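Local coordinates for protein MHC class I antigen (Anolis carolinensis, PDB 7CPO) that probably presents bound peptides to T cells as the heavy chain of a reptilian class I MHC molecule paired with beta2-microglobulin, at residues His5-Tyr9 against Trp169-Leu174; Arg43-Pro47 against Tyr62-Thr67; Arg122-Ser126 against Pro140-Lys145. All coordinates share one frame; numbering follows the deposited sequence.

Interaction 1: His5-Tyr9 against Trp169-Leu174; sequences HSMRY and WLQRYL
Met7 reaches Tyr173 on an extended chain, with CG anti to the backbone N (chi1 -179°) and a bend only at chi3 (80°), which swings the methyl aside and leaves the sulfur facing the tyrosine. SD meets the ring at its edge, 3.5 Å from Tyr173 CE2, a Met-aromatic contact near the ring plane. Leu170 fills the middle, where strand and helix come closest: its CB lies 4.2 Å from Met7 CB, and its two methyls rest on the strand backbone, CD1 3.7 Å from Ser6 O and CD2 3.6 Å from His5 O. At the other end Leu174 CD2 lies over one face of the His5 ring, 4.0 Å from its centroid, in a CH-pi contact offset toward ND1. That nitrogen is hydrogen-bonded to Asp31, which fixes the rotation of the imidazole beneath the leucine. Tyr9 OH and Tyr173 OH are 4.5 Å apart and do not bond each other; both bind the backbone of the bound peptide, Tyr9 OH also bonding to Tyr45 and Tyr173 OH to Tyr62. Between strand and helix the chemistry is therefore apolar and aromatic, while the polar tyrosine ends serve the groove, consistent with the A pocket of class I molecules.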
loop_
_atom_site.group_PDB
_atom_site.type_symbol
_atom_site.label_atom_id
_atom_site.label_comp_id
_atom_site.label_asym_id
_atom_site.label_seq_id
_atom_site.Cartn_x
_atom_site.Cartn_y
_atom_site.Cartn_z
ATOM N N HIS A 5 -16.601 -0.324 -1.214
ATOM C CA HIS A 5 -15.568 -0.631 -2.195
ATOM C C HIS A 5 -15.060 0.650 -2.843
ATOM O O HIS A 5 -15.766 1.663 -2.918
ATOM C CB HIS A 5 -16.078 -1.571 -3.293
ATOM C CG HIS A 5 -16.539 -2.888 -2.775
ATOM N ND1 HIS A 5 -15.665 -3.889 -2.409
ATOM C CD2 HIS A 5 -17.781 -3.359 -2.522
ATOM C CE1 HIS A 5 -16.350 -4.927 -1.971
ATOM N NE2 HIS A 5 -17.636 -4.626 -2.017
ATOM N N SER A 6 -13.841 0.586 -3.355
ATOM C CA SER A 6 -13.203 1.776 -3.877
ATOM C C SER A 6 -12.340 1.431 -5.080
ATOM O O SER A 6 -11.822 0.316 -5.207
ATOM C CB SER A 6 -12.361 2.442 -2.796
ATOM O OG SER A 6 -11.333 1.546 -2.403
ATOM N N MET A 7 -12.199 2.405 -5.965
ATOM C CA MET A 7 -11.186 2.401 -7.012
ATOM C C MET A 7 -10.249 3.576 -6.765
ATOM O O MET A 7 -10.708 4.705 -6.559
ATOM C CB MET A 7 -11.808 2.513 -8.400
ATOM C CG MET A 7 -10.757 2.471 -9.491
ATOM S SD MET A 7 -11.433 2.791 -11.109
ATOM C CE MET A 7 -11.561 4.569 -11.122
ATOM N N ARG A 8 -8.947 3.316 -6.797
ATOM C CA ARG A 8 -7.962 4.257 -6.285
ATOM C C ARG A 8 -6.754 4.271 -7.217
ATOM O O ARG A 8 -6.193 3.206 -7.497
ATOM C CB ARG A 8 -7.539 3.847 -4.858
ATOM C CG ARG A 8 -8.511 4.268 -3.711
ATOM C CD ARG A 8 -8.643 3.273 -2.532
ATOM N NE ARG A 8 -7.363 2.711 -2.103
ATOM C CZ ARG A 8 -7.068 1.408 -2.151
ATOM N NH1 ARG A 8 -7.970 0.539 -2.602
ATOM N NH2 ARG A 8 -5.872 0.961 -1.765
ATOM N N TYR A 9 -6.347 5.462 -7.682
ATOM C CA TYR A 9 -5.114 5.641 -8.450
ATOM C C TYR A 9 -4.057 6.402 -7.648
ATOM O O TYR A 9 -4.365 7.362 -6.934
ATOM C CB TYR A 9 -5.379 6.381 -9.766
ATOM C CG TYR A 9 -6.066 5.501 -10.772
ATOM C CD1 TYR A 9 -5.351 4.534 -11.474
ATOM C CD2 TYR A 9 -7.430 5.612 -11.009
ATOM C CE1 TYR A 9 -5.979 3.701 -12.396
ATOM C CE2 TYR A 9 -8.075 4.785 -11.924
ATOM C CZ TYR A 9 -7.338 3.829 -12.612
ATOM O OH TYR A 9 -7.951 3.005 -13.531
ATOM N N TRP A 169 -16.939 2.571 -13.621
ATOM C CA TRP A 169 -15.849 1.625 -13.821
ATOM C C TRP A 169 -15.681 0.718 -12.607
ATOM O O TRP A 169 -15.515 -0.502 -12.750
ATOM C CB TRP A 169 -14.566 2.378 -14.125
ATOM C CG TRP A 169 -14.556 2.884 -15.535
ATOM C CD1 TRP A 169 -14.684 4.175 -15.933
ATOM C CD2 TRP A 169 -14.438 2.099 -16.733
ATOM N NE1 TRP A 169 -14.645 4.252 -17.290
ATOM C CE2 TRP A 169 -14.487 2.994 -17.815
ATOM C CE3 TRP A 169 -14.285 0.736 -16.992
ATOM C CZ2 TRP A 169 -14.392 2.573 -19.155
ATOM C CZ3 TRP A 169 -14.190 0.310 -18.325
ATOM C CH2 TRP A 169 -14.249 1.231 -19.388
ATOM N N LEU A 170 -15.748 1.299 -11.404
ATOM C CA LEU A 170 -15.647 0.505 -10.191
ATOM C C LEU A 170 -16.678 -0.612 -10.201
ATOM O O LEU A 170 -16.353 -1.772 -9.936
ATOM C CB LEU A 170 -15.824 1.393 -8.958
ATOM C CG LEU A 170 -15.977 0.613 -7.641
ATOM C CD1 LEU A 170 -14.783 -0.302 -7.405
ATOM C CD2 LEU A 170 -16.190 1.541 -6.446
ATOM N N GLN A 171 -17.922 -0.284 -10.555
ATOM C CA GLN A 171 -18.955 -1.307 -10.591
ATOM C C GLN A 171 -18.687 -2.341 -11.677
ATOM O O GLN A 171 -18.990 -3.521 -11.487
ATOM C CB GLN A 171 -20.322 -0.666 -10.782
ATOM C CG GLN A 171 -20.836 0.085 -9.572
ATOM C CD GLN A 171 -21.854 1.136 -9.955
ATOM O OE1 GLN A 171 -21.956 1.511 -11.129
ATOM N NE2 GLN A 171 -22.639 1.594 -8.982
ATOM N N ARG A 172 -18.122 -1.929 -12.813
ATOM C CA ARG A 172 -17.716 -2.904 -13.821
ATOM C C ARG A 172 -16.607 -3.791 -13.290
ATOM O O ARG A 172 -16.639 -5.012 -13.471
ATOM C CB ARG A 172 -17.242 -2.214 -15.103
ATOM C CG ARG A 172 -18.271 -2.064 -16.161
ATOM C CD ARG A 172 -17.746 -1.231 -17.323
ATOM N NE ARG A 172 -18.823 -0.380 -17.822
ATOM C CZ ARG A 172 -18.798 0.948 -17.877
ATOM N NH1 ARG A 172 -17.723 1.639 -17.489
ATOM N NH2 ARG A 172 -19.862 1.585 -18.342
ATOM N N TYR A 173 -15.606 -3.185 -12.643
ATOM C CA TYR A 173 -14.454 -3.954 -12.181
ATOM C C TYR A 173 -14.875 -4.986 -11.143
ATOM O O TYR A 173 -14.432 -6.138 -11.190
ATOM C CB TYR A 173 -13.395 -3.005 -11.616
ATOM C CG TYR A 173 -12.772 -2.080 -12.651
ATOM C CD1 TYR A 173 -12.767 -2.413 -14.003
ATOM C CD2 TYR A 173 -12.190 -0.867 -12.276
ATOM C CE1 TYR A 173 -12.188 -1.563 -14.961
ATOM C CE2 TYR A 173 -11.609 -0.024 -13.215
ATOM C CZ TYR A 173 -11.616 -0.378 -14.558
ATOM O OH TYR A 173 -11.046 0.447 -15.495
ATOM N N LEU A 174 -15.763 -4.600 -10.225
ATOM C CA LEU A 174 -16.167 -5.508 -9.159
ATOM C C LEU A 174 -16.805 -6.762 -9.723
ATOM O O LEU A 174 -16.559 -7.865 -9.231
ATOM C CB LEU A 174 -17.133 -4.807 -8.208
ATOM C CG LEU A 174 -16.492 -3.884 -7.175
ATOM C CD1 LEU A 174 -17.564 -3.022 -6.559
ATOM C CD2 LEU A 174 -15.779 -4.715 -6.110
#

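Interaction 2: Arg43-Pro47 against Tyr62-Thr67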
loop_
_atom_site.group_PDB
_atom_site.type_symbol
_atom_site.label_atom_id
_atom_site.label_comp_id
_atom_site.label_asym_id
_atom_site.label_seq_id
_atom_site.Cartn_x
_atom_site.Cartn_y
_atom_site.Cartn_z
ATOM N N ARG A 43 6.041 2.601 -20.648
ATOM C CA ARG A 43 5.210 3.602 -21.333
ATOM C C ARG A 43 3.867 3.021 -21.753
ATOM O O ARG A 43 3.201 3.581 -22.608
ATOM C CB ARG A 43 5.924 4.173 -22.569
ATOM C CG ARG A 43 7.020 5.202 -22.314
ATOM C CD ARG A 43 8.262 4.807 -23.138
ATOM N NE ARG A 43 9.283 5.856 -23.220
ATOM C CZ ARG A 43 9.651 6.485 -24.340
ATOM N NH1 ARG A 43 9.119 6.161 -25.524
ATOM N NH2 ARG A 43 10.590 7.421 -24.283
ATOM N N ARG A 44 3.505 1.884 -21.145
ATOM C CA ARG A 44 2.245 1.187 -21.371
ATOM C C ARG A 44 1.525 1.087 -20.046
ATOM O O ARG A 44 2.148 0.778 -19.036
ATOM C CB ARG A 44 2.462 -0.183 -21.981
ATOM C CG ARG A 44 3.272 -0.172 -23.255
ATOM C CD ARG A 44 2.477 0.411 -24.401
ATOM N NE ARG A 44 1.183 -0.252 -24.532
ATOM C CZ ARG A 44 0.200 0.166 -25.329
ATOM N NH1 ARG A 44 0.357 1.252 -26.093
ATOM N NH2 ARG A 44 -0.947 -0.497 -25.350
ATOM N N TYR A 45 0.242 1.420 -20.044
ATOM C CA TYR A 45 -0.645 1.040 -18.961
ATOM C C TYR A 45 -0.922 -0.462 -19.088
ATOM O O TYR A 45 -1.424 -0.916 -20.120
ATOM C CB TYR A 45 -1.889 1.907 -19.084
ATOM C CG TYR A 45 -3.047 1.780 -18.125
ATOM C CD1 TYR A 45 -3.134 2.587 -16.980
ATOM C CD2 TYR A 45 -4.136 0.958 -18.431
ATOM C CE1 TYR A 45 -4.267 2.529 -16.126
ATOM C CE2 TYR A 45 -5.275 0.897 -17.592
ATOM C CZ TYR A 45 -5.340 1.685 -16.449
ATOM O OH TYR A 45 -6.484 1.596 -15.643
ATOM N N LEU A 46 -0.554 -1.237 -18.071
ATOM C CA LEU A 46 -0.551 -2.687 -18.213
ATOM C C LEU A 46 -1.513 -3.375 -17.245
ATOM O O LEU A 46 -1.768 -2.882 -16.144
ATOM C CB LEU A 46 0.855 -3.262 -17.994
ATOM C CG LEU A 46 1.881 -2.895 -19.057
ATOM C CD1 LEU A 46 3.229 -3.527 -18.745
ATOM C CD2 LEU A 46 1.363 -3.310 -20.428
ATOM N N PRO A 47 -2.057 -4.527 -17.635
ATOM C CA PRO A 47 -2.871 -5.303 -16.703
ATOM C C PRO A 47 -1.990 -5.992 -15.677
ATOM O O PRO A 47 -0.888 -6.450 -15.986
ATOM C CB PRO A 47 -3.571 -6.326 -17.604
ATOM C CG PRO A 47 -2.682 -6.463 -18.759
ATOM C CD PRO A 47 -2.092 -5.088 -18.994
ATOM N N TYR A 62 -9.343 0.262 -24.547
ATOM C CA TYR A 62 -9.043 0.551 -23.147
ATOM C C TYR A 62 -7.550 0.765 -22.892
ATOM O O TYR A 62 -7.155 1.732 -22.227
ATOM C CB TYR A 62 -9.577 -0.598 -22.294
ATOM C CG TYR A 62 -9.422 -0.433 -20.806
ATOM C CD1 TYR A 62 -10.361 0.281 -20.058
ATOM C CD2 TYR A 62 -8.358 -1.031 -20.130
ATOM C CE1 TYR A 62 -10.231 0.410 -18.676
ATOM C CE2 TYR A 62 -8.223 -0.912 -18.744
ATOM C CZ TYR A 62 -9.167 -0.197 -18.028
ATOM O OH TYR A 62 -9.019 -0.071 -16.668
ATOM N N TRP A 63 -6.703 -0.131 -23.407
ATOM C CA TRP A 63 -5.278 -0.065 -23.091
ATOM C C TRP A 63 -4.596 1.110 -23.794
ATOM O O TRP A 63 -3.737 1.776 -23.198
ATOM C CB TRP A 63 -4.615 -1.401 -23.436
ATOM C CG TRP A 63 -5.275 -2.521 -22.680
ATOM C CD1 TRP A 63 -6.063 -3.513 -23.197
ATOM C CD2 TRP A 63 -5.266 -2.717 -21.256
ATOM N NE1 TRP A 63 -6.515 -4.334 -22.186
ATOM C CE2 TRP A 63 -6.044 -3.859 -20.986
ATOM C CE3 TRP A 63 -4.646 -2.058 -20.190
ATOM C CZ2 TRP A 63 -6.230 -4.341 -19.691
ATOM C CZ3 TRP A 63 -4.828 -2.537 -18.916
ATOM C CH2 TRP A 63 -5.620 -3.667 -18.674
ATOM N N GLU A 64 -4.973 1.401 -25.042
ATOM C CA GLU A 64 -4.389 2.555 -25.715
ATOM C C GLU A 64 -4.827 3.857 -25.054
ATOM O O GLU A 64 -3.996 4.743 -24.805
ATOM C CB GLU A 64 -4.753 2.572 -27.205
ATOM C CG GLU A 64 -4.180 1.430 -27.998
ATOM C CD GLU A 64 -2.660 1.306 -27.901
ATOM O OE1 GLU A 64 -1.937 2.335 -28.000
ATOM O OE2 GLU A 64 -2.198 0.152 -27.726
ATOM N N ARG A 65 -6.132 4.003 -24.781
ATOM C CA ARG A 65 -6.624 5.245 -24.181
ATOM C C ARG A 65 -5.951 5.514 -22.837
ATOM O O ARG A 65 -5.403 6.601 -22.616
ATOM C CB ARG A 65 -8.148 5.202 -24.029
ATOM C CG ARG A 65 -8.793 6.567 -23.743
ATOM C CD ARG A 65 -10.283 6.532 -24.071
ATOM N NE ARG A 65 -10.855 5.428 -23.347
ATOM C CZ ARG A 65 -11.486 4.405 -23.895
ATOM N NH1 ARG A 65 -11.698 4.373 -25.193
ATOM N NH2 ARG A 65 -11.924 3.425 -23.121
ATOM N N ASN A 66 -5.933 4.515 -21.945
ATOM C CA ASN A 66 -5.283 4.692 -20.647
ATOM C C ASN A 66 -3.790 4.959 -20.794
ATOM O O ASN A 66 -3.218 5.768 -20.049
ATOM C CB ASN A 66 -5.508 3.459 -19.780
ATOM C CG ASN A 66 -6.882 3.427 -19.127
ATOM O OD1 ASN A 66 -7.095 4.045 -18.081
ATOM N ND2 ASN A 66 -7.810 2.674 -19.717
ATOM N N THR A 67 -3.136 4.285 -21.740
ATOM C CA THR A 67 -1.721 4.539 -22.009
ATOM C C THR A 67 -1.480 5.991 -22.450
ATOM O O THR A 67 -0.590 6.672 -21.925
ATOM C CB THR A 67 -1.231 3.557 -23.079
ATOM O OG1 THR A 67 -1.312 2.221 -22.576
ATOM C CG2 THR A 67 0.197 3.845 -23.497
#
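Arg44 grips Glu64 end-on through NH1 and NH2. The straighter bond, NH1 to OE1 (3.2 Å, 176°), lies in the guanidinium plane; the shorter, NH2 to OE2 (2.8 Å), comes from above the carboxylate. Bends at chi2 and chi3 fold Arg44 back to the helix although its CB points away from it. Next to this salt bridge the Tyr45 N-H donates to Thr67 OG1 at 3.1 Å, and that hydroxyl in turn donates to Trp63 O, so one hydroxyl both accepts and donates. Tyr45 drives its ring into the helix: the Asn66 amide stacks over one face, planes 9° apart, and Trp63 CE3 meets the rim at CD2, 3.5 Å away. Pro47 covers a face of the indole, its CD 4.0 Å from the six-membered ring centroid, while Tyr62 CD2 lies over the opposite face. In the second shell, Asn66 ND2 bonds to Tyr62 O and Glu56 takes Trp63 NE1, fixing the amide and the indole. The phenols of Tyr45 and Tyr62 bond on to the tyrosines of interaction 1, Tyr9 and Tyr173, and Asn66 OD1 to the peptide backbone. The contact thus seats the start of helix 62-87 on edge strand 44-47, with strand 33-39 beside it and helix 152-176 across the groove.

Interaction 3: Arg122-Ser126 against Pro140-Lys145; sequences RDYIS and PAQNTK
A classic beta bulge in strand 122-128 puts Tyr124 and Ile125 on consecutive positions that both face Tyr117 of strand 111-119; both also meet the start of helix 141-149, and Tyr124 lines one end of the peptide groove. Strand and helix run in nearly the same direction, 18° apart, with Tyr124 CA and Ala141 CA the nearest pair at 6.2 Å. Tyr124 carries most of the contact. Its CG stands anti to the backbone N (chi1 179°), which turns the ring to the helix. Ala141 CB sits over one face, 3.8 Å from the ring centroid, as a CH-pi contact displaced toward CE1, and the same methyl is 3.4 Å from Tyr124 O. At the ring's edge the phenol OH donates to Thr144 OG1 at 2.6 Å, the acceptor lying near the ring plane. Ile125 meets Thr144 at an oblique angle: only its outer methyl reaches the helix, CD1 being 3.6 Å from Thr144 CG2 and equally 3.6 Å from Lys145 N. Thr144 thus turns its two branches to different partners, the hydroxyl to Tyr124 and the methyl to Ile125.

Around this core, Leu84 and Tyr87 of helix 62-87 touch Tyr124 from the other wall. Lys145 leads away to a salt bridge with Asp149, and Asp123 OD1 is hydrogen-bonded to Trp60 of the beta2-microglobulin chain.

Thr144 OG1 is also hydrogen-bonded to the backbone of the bound peptide, and an apolar peptide side chain packs on Tyr124, consistent with the F pocket that holds the peptide's C-terminal end in class I molecules. Tyr124 is then a second-shell residue for the peptide backbone: by donating a hydrogen bond to Thr144 OG1 it probably orients that hydroxyl, and probably favours its donating onward to the peptide.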
loop_
_atom_site.group_PDB
_atom_site.type_symbol
_atom_site.label_atom_id
_atom_site.label_comp_id
_atom_site.label_asym_id
_atom_site.label_seq_id
_atom_site.Cartn_x
_atom_site.Cartn_y
_atom_site.Cartn_z
ATOM N N ARG A 122 3.890 16.734 1.509
ATOM C CA ARG A 122 2.960 17.597 2.222
ATOM C C ARG A 122 1.859 17.998 1.251
ATOM O O ARG A 122 2.111 18.159 0.050
ATOM C CB ARG A 122 3.669 18.856 2.737
ATOM C CG ARG A 122 4.746 18.574 3.772
ATOM C CD ARG A 122 5.503 19.843 4.204
ATOM N NE ARG A 122 5.837 20.737 3.092
ATOM C CZ ARG A 122 7.042 20.814 2.520
ATOM N NH1 ARG A 122 8.032 20.037 2.951
ATOM N NH2 ARG A 122 7.264 21.663 1.513
ATOM N N ASP A 123 0.638 18.150 1.768
ATOM C CA ASP A 123 -0.488 18.551 0.933
ATOM C C ASP A 123 -0.150 19.782 0.119
ATOM O O ASP A 123 0.469 20.725 0.617
ATOM C CB ASP A 123 -1.730 18.856 1.769
ATOM C CG ASP A 123 -2.240 17.664 2.520
ATOM O OD1 ASP A 123 -1.894 16.530 2.146
ATOM O OD2 ASP A 123 -3.042 17.865 3.450
ATOM N N TYR A 124 -0.576 19.778 -1.141
ATOM C CA TYR A 124 -0.421 20.953 -1.972
ATOM C C TYR A 124 -1.765 21.577 -2.331
ATOM O O TYR A 124 -2.029 22.727 -1.957
ATOM C CB TYR A 124 0.388 20.620 -3.222
ATOM C CG TYR A 124 0.541 21.817 -4.124
ATOM C CD1 TYR A 124 1.425 22.837 -3.808
ATOM C CD2 TYR A 124 -0.220 21.942 -5.277
ATOM C CE1 TYR A 124 1.555 23.951 -4.621
ATOM C CE2 TYR A 124 -0.087 23.050 -6.109
ATOM C CZ TYR A 124 0.795 24.052 -5.773
ATOM O OH TYR A 124 0.919 25.155 -6.581
ATOM N N ILE A 125 -2.624 20.854 -3.051
ATOM C CA ILE A 125 -3.950 21.335 -3.430
ATOM C C ILE A 125 -4.863 20.122 -3.583
ATOM O O ILE A 125 -4.417 19.027 -3.946
ATOM C CB ILE A 125 -3.904 22.200 -4.723
ATOM C CG1 ILE A 125 -5.063 23.198 -4.751
ATOM C CG2 ILE A 125 -3.865 21.340 -6.009
ATOM C CD1 ILE A 125 -4.915 24.281 -5.805
ATOM N N SER A 126 -6.144 20.306 -3.264
ATOM C CA SER A 126 -7.123 19.240 -3.452
ATOM C C SER A 126 -8.445 19.843 -3.897
ATOM O O SER A 126 -8.753 20.996 -3.598
ATOM C CB SER A 126 -7.326 18.394 -2.183
ATOM O OG SER A 126 -7.749 19.174 -1.082
ATOM N N PRO A 140 2.090 29.635 -1.730
ATOM C CA PRO A 140 2.452 29.270 -3.117
ATOM C C PRO A 140 1.355 28.533 -3.863
ATOM O O PRO A 140 1.097 28.844 -5.032
ATOM C CB PRO A 140 3.697 28.389 -2.939
ATOM C CG PRO A 140 4.318 28.893 -1.724
ATOM C CD PRO A 140 3.163 29.233 -0.803
ATOM N N ALA A 141 0.692 27.565 -3.225
ATOM C CA ALA A 141 -0.397 26.865 -3.901
ATOM C C ALA A 141 -1.539 27.797 -4.302
ATOM O O ALA A 141 -2.333 27.441 -5.186
ATOM C CB ALA A 141 -0.934 25.751 -3.020
ATOM N N GLN A 142 -1.625 28.991 -3.700
ATOM C CA GLN A 142 -2.674 29.931 -4.088
ATOM C C GLN A 142 -2.521 30.384 -5.523
ATOM O O GLN A 142 -3.516 30.760 -6.153
ATOM C CB GLN A 142 -2.709 31.130 -3.140
ATOM C CG GLN A 142 -3.414 30.786 -1.839
ATOM C CD GLN A 142 -3.127 31.765 -0.737
ATOM O OE1 GLN A 142 -2.765 32.917 -0.991
ATOM N NE2 GLN A 142 -3.268 31.311 0.508
ATOM N N ASN A 143 -1.308 30.315 -6.070
ATOM C CA ASN A 143 -1.145 30.481 -7.511
ATOM C C ASN A 143 -1.968 29.440 -8.268
ATOM O O ASN A 143 -2.731 29.771 -9.179
ATOM C CB ASN A 143 0.342 30.389 -7.876
ATOM C CG ASN A 143 1.197 31.446 -7.156
ATOM O OD1 ASN A 143 0.965 32.652 -7.292
ATOM N ND2 ASN A 143 2.178 30.989 -6.373
ATOM N N THR A 144 -1.857 28.174 -7.875
ATOM C CA THR A 144 -2.624 27.140 -8.555
ATOM C C THR A 144 -4.119 27.286 -8.282
ATOM O O THR A 144 -4.937 27.118 -9.196
ATOM C CB THR A 144 -2.119 25.762 -8.131
ATOM O OG1 THR A 144 -0.743 25.627 -8.517
ATOM C CG2 THR A 144 -2.928 24.677 -8.798
ATOM N N LYS A 145 -4.500 27.636 -7.041
ATOM C CA LYS A 145 -5.923 27.756 -6.703
ATOM C C LYS A 145 -6.634 28.719 -7.628
ATOM O O LYS A 145 -7.855 28.672 -7.806
ATOM C CB LYS A 145 -6.095 28.212 -5.251
ATOM C CG LYS A 145 -7.544 28.484 -4.823
ATOM C CD LYS A 145 -7.616 28.644 -3.298
ATOM C CE LYS A 145 -9.016 29.082 -2.822
ATOM N NZ LYS A 145 -10.148 28.268 -3.402
#

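From the N terminus, strand 5-14 runs through the middle of the eight-stranded groove floor, and its first residues meet helix 152-176 much later in the chain: interaction 1 closes a loop of some 160 residues. Both other contacts nest inside it, in series and without crossing. Interaction 2 closes first, over 14 irregular residues, joining edge strand 44-47 to helix 62-87; interaction 3 follows, tying strand 122-128 to helix 141-149 over 13 residues, the hairpin that carries strand 133-136. Interactions 1 and 2 touch through their tyrosine hydroxyls at one end of the groove. Interaction 3, its centre about 28 Å from that of interaction 1, stands at the other end.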